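Local coordinates for protein hydroquinone dioxygenase large subunit (Pseudomonas sp., PDB 4ZXA) that probably serves as the large, cupin-type subunit of a two-subunit, Fe2+-dependent dioxygenase that oxidatively opens the aromatic ring of hydroquinone, at residues Leu67-Arg72 with Phe141-Pro147. Coordinates in Å, arbitrary orientation, origin at the centre of the assembly. Residues are numbered along the deposited sequence.
Sequences LRAMMR and FDPFAAP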
ATOM      1  N   LEU E  67      10.886  -2.473   3.716  1.00 22.69           N
ATOM      2  CA  LEU E  67      11.763  -3.567   4.134  1.00 22.78           C
ATOM      3  C   LEU E  67      11.527  -4.861   3.359  1.00 22.39           C
ATOM      4  O   LEU E  67      12.491  -5.522   2.974  1.00 21.63           O
ATOM      5  CB  LEU E  67      11.666  -3.828   5.638  1.00 23.37           C
ATOM      6  CG  LEU E  67      12.224  -2.668   6.460  1.00 28.62           C
ATOM      7  CD1 LEU E  67      11.789  -2.799   7.900  1.00 22.26           C
ATOM      8  CD2 LEU E  67      13.754  -2.607   6.327  1.00 23.81           C
ATOM      9  N   ARG E  68      10.270  -5.229   3.121  1.00 20.13           N
ATOM     10  CA  ARG E  68      10.009  -6.444   2.352  1.00 21.42           C
ATOM     11  C   ARG E  68      10.636  -6.305   0.964  1.00 23.39           C
ATOM     12  O   ARG E  68      11.249  -7.253   0.438  1.00 25.70           O
ATOM     13  CB  ARG E  68       8.509  -6.722   2.222  1.00 25.08           C
ATOM     14  CG  ARG E  68       7.778  -6.908   3.538  1.00 23.65           C
ATOM     15  CD  ARG E  68       6.364  -7.450   3.321  1.00 23.41           C
ATOM     16  NE  ARG E  68       5.547  -7.293   4.521  1.00 28.94           N
ATOM     17  CZ  ARG E  68       4.635  -6.338   4.690  1.00 29.31           C
ATOM     18  NH1 ARG E  68       4.396  -5.453   3.724  1.00 26.07           N
ATOM     19  NH2 ARG E  68       3.959  -6.279   5.828  1.00 28.12           N
ATOM     20  N   ALA E  69      10.506  -5.115   0.380  1.00 20.92           N
ATOM     21  CA  ALA E  69      11.019  -4.877  -0.970  1.00 22.07           C
ATOM     22  C   ALA E  69      12.530  -4.979  -1.015  1.00 21.84           C
ATOM     23  O   ALA E  69      13.076  -5.663  -1.869  1.00 22.91           O
ATOM     24  CB  ALA E  69      10.572  -3.524  -1.493  1.00 20.03           C
ATOM     25  N   MET E  70      13.206  -4.314  -0.083  1.00 22.63           N
ATOM     26  CA  MET E  70      14.667  -4.274  -0.095  1.00 24.20           C
ATOM     27  C   MET E  70      15.200  -5.644   0.239  1.00 23.79           C
ATOM     28  O   MET E  70      16.244  -6.066  -0.277  1.00 21.80           O
ATOM     29  CB  MET E  70      15.230  -3.243   0.895  1.00 22.42           C
ATOM     30  CG  MET E  70      16.759  -3.273   0.979  1.00 23.39           C
ATOM     31  SD  MET E  70      17.469  -1.838   1.811  1.00 30.95           S
ATOM     32  CE  MET E  70      17.101  -0.559   0.589  1.00 21.39           C
ATOM     33  N   MET E  71      14.466  -6.343   1.100  1.00 22.96           N
ATOM     34  CA  MET E  71      14.823  -7.716   1.447  1.00 23.04           C
ATOM     35  C   MET E  71      14.852  -8.580   0.205  1.00 25.25           C
ATOM     36  O   MET E  71      15.744  -9.405   0.065  1.00 27.40           O
ATOM     37  CB  MET E  71      13.845  -8.315   2.443  1.00 25.39           C
ATOM     38  CG  MET E  71      14.190  -9.734   2.821  1.00 26.92           C
ATOM     39  SD  MET E  71      15.536  -9.837   3.999  1.00 28.62           S
ATOM     40  CE  MET E  71      16.838 -10.600   3.022  1.00 24.61           C
ATOM     41  N   ARG E  72      13.886  -8.400  -0.698  1.00 20.48           N
ATOM     42  CA  ARG E  72      13.890  -9.190  -1.922  1.00 20.65           C
ATOM     43  C   ARG E  72      15.067  -8.770  -2.789  1.00 24.62           C
ATOM     44  O   ARG E  72      15.797  -9.621  -3.294  1.00 21.82           O
ATOM     45  CB  ARG E  72      12.556  -9.104  -2.701  1.00 19.31           C
ATOM     46  CG  ARG E  72      11.319  -9.681  -1.959  1.00 17.00           C
ATOM     47  CD  ARG E  72      11.652 -11.005  -1.305  1.00 19.36           C
ATOM     48  NE  ARG E  72      10.541 -11.644  -0.606  1.00 19.36           N
ATOM     49  CZ  ARG E  72      10.036 -11.222   0.554  1.00 22.43           C
ATOM     50  NH1 ARG E  72      10.498 -10.116   1.132  1.00 22.19           N
ATOM     51  NH2 ARG E  72       9.049 -11.894   1.127  1.00 23.47           N
ATOM     52  N   PHE E 141      10.134  -8.094  13.607  1.00 26.98           N
ATOM     53  CA  PHE E 141       9.697  -8.056  12.212  1.00 25.66           C
ATOM     54  C   PHE E 141      10.605  -8.863  11.276  1.00 27.09           C
ATOM     55  O   PHE E 141      11.810  -8.634  11.203  1.00 25.83           O
ATOM     56  CB  PHE E 141       9.616  -6.595  11.736  1.00 26.42           C
ATOM     57  CG  PHE E 141       9.133  -6.427  10.317  1.00 25.04           C
ATOM     58  CD1 PHE E 141       7.785  -6.576  10.006  1.00 24.02           C
ATOM     59  CD2 PHE E 141      10.017  -6.081   9.300  1.00 25.11           C
ATOM     60  CE1 PHE E 141       7.321  -6.413   8.701  1.00 22.88           C
ATOM     61  CE2 PHE E 141       9.563  -5.915   7.996  1.00 27.89           C
ATOM     62  CZ  PHE E 141       8.205  -6.086   7.697  1.00 27.41           C
ATOM     63  N   ASP E 142      10.005  -9.792  10.543  1.00 31.27           N
ATOM     64  CA  ASP E 142      10.716 -10.618   9.577  1.00 22.50           C
ATOM     65  C   ASP E 142      10.247 -10.257   8.170  1.00 25.29           C
ATOM     66  O   ASP E 142       9.169 -10.666   7.748  1.00 23.61           O
ATOM     67  CB  ASP E 142      10.457 -12.094   9.882  1.00 24.87           C
ATOM     68  CG  ASP E 142      10.882 -13.025   8.749  1.00 27.64           C
ATOM     69  OD1 ASP E 142      11.659 -12.628   7.855  1.00 22.65           O
ATOM     70  OD2 ASP E 142      10.436 -14.182   8.767  1.00 28.32           O
ATOM     71  N   PRO E 143      11.071  -9.499   7.434  1.00 23.78           N
ATOM     72  CA  PRO E 143      10.801  -8.977   6.083  1.00 25.83           C
ATOM     73  C   PRO E 143      10.561 -10.071   5.030  1.00 23.74           C
ATOM     74  O   PRO E 143      10.101  -9.760   3.928  1.00 21.87           O
ATOM     75  CB  PRO E 143      12.092  -8.218   5.727  1.00 22.93           C
ATOM     76  CG  PRO E 143      12.847  -8.095   6.978  1.00 25.23           C
ATOM     77  CD  PRO E 143      12.451  -9.235   7.854  1.00 22.85           C
ATOM     78  N   PHE E 144      10.872 -11.320   5.364  1.00 21.97           N
ATOM     79  CA  PHE E 144      10.728 -12.428   4.425  1.00 25.23           C
ATOM     80  C   PHE E 144       9.415 -13.206   4.595  1.00 24.70           C
ATOM     81  O   PHE E 144       9.154 -14.170   3.878  1.00 23.45           O
ATOM     82  CB  PHE E 144      11.897 -13.382   4.600  1.00 26.82           C
ATOM     83  CG  PHE E 144      12.823 -13.430   3.427  1.00 27.12           C
ATOM     84  CD1 PHE E 144      14.195 -13.441   3.620  1.00 25.44           C
ATOM     85  CD2 PHE E 144      12.326 -13.499   2.138  1.00 24.85           C
ATOM     86  CE1 PHE E 144      15.047 -13.499   2.553  1.00 30.56           C
ATOM     87  CE2 PHE E 144      13.183 -13.569   1.053  1.00 26.02           C
ATOM     88  CZ  PHE E 144      14.541 -13.569   1.267  1.00 33.06           C
ATOM     89  N   ALA E 145       8.593 -12.784   5.544  1.00 22.95           N
ATOM     90  CA  ALA E 145       7.381 -13.515   5.877  1.00 28.44           C
ATOM     91  C   ALA E 145       6.128 -12.723   5.534  1.00 27.27           C
ATOM     92  O   ALA E 145       6.183 -11.504   5.381  1.00 24.39           O
ATOM     93  CB  ALA E 145       7.383 -13.870   7.348  1.00 26.86           C
ATOM     94  N   ALA E 146       5.006 -13.428   5.409  1.00 24.61           N
ATOM     95  CA  ALA E 146       3.712 -12.785   5.217  1.00 23.48           C
ATOM     96  C   ALA E 146       3.281 -12.101   6.499  1.00 25.27           C
ATOM     97  O   ALA E 146       3.768 -12.432   7.583  1.00 23.81           O
ATOM     98  CB  ALA E 146       2.668 -13.789   4.793  1.00 24.89           C
ATOM     99  N   PRO E 147       2.372 -11.131   6.376  1.00 23.30           N
ATOM    100  CA  PRO E 147       1.974 -10.315   7.525  1.00 23.44           C
ATOM    101  C   PRO E 147       1.390 -11.145   8.663  1.00 22.71           C
ATOM    102  O   PRO E 147       1.708 -10.900   9.818  1.00 24.56           O
ATOM    103  CB  PRO E 147       0.939  -9.363   6.926  1.00 25.15           C
ATOM    104  CG  PRO E 147       1.362  -9.239   5.478  1.00 22.17           C
ATOM    105  CD  PRO E 147       1.871 -10.587   5.102  1.00 20.56           C
TER
HETATM  106  O   HOH W   1       7.327 -10.693   2.868  1.00 26.55           O
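One helical face, made by Leu67, Arg68, Met71 and Arg72, receives the loop Phe141-Pro147, burying 503 Å² in all. Leu67 begins the apolar part: its CB lies 3.8 Å from CE2 of Phe141, at the edge of that ring, and 4.4 Å from CB of Pro143. Arg68 has the shortest CA-CA distance between the segments, 4.6 Å to Pro143, and its CA is 3.7 Å from Pro143 O; its extended side chain runs past Phe141 until NH2 is 4.0 Å from CG of Pro147. One turn further, Met71 CB meets Pro143 CB at 3.7 Å. Met71 CG stands 3.8 Å from the Phe144 ring centroid, 12° off the ring normal, a CH-pi contact; Met71 SD is 4.4 Å from that centroid at 36°, an oblique Met-aromatic contact. Arg72 supplies the polar link: NH1 donates to Pro143 O (2.8 Å, 151°) and weakly to Arg68 O (3.0 Å, 125°), and Phe144 CD2 lies over one face of the guanidinium. A water accepts from Arg72 NH2 (2.7 Å) and donates to Pro143 O (3.1 Å) and to Ala145 O (2.9 Å). The loop is shaped by a type I turn, Asp142-Ala145, and an Asx turn, Phe144 N to Asp142 OD1 (2.9 Å). Arg72 also bonds the carbonyls of Thr229 and pocket residue Trp230, tying the loop to the wall of the ligand pocket; its side chain is about 7 Å from bound 4-hydroxybenzonitrile. Helix 63-75 lies between this loop, helix 122-136 beside Leu67 and Met70, and strand 251-257, which Ala69 and Arg72 touch at Val254 and Pro253.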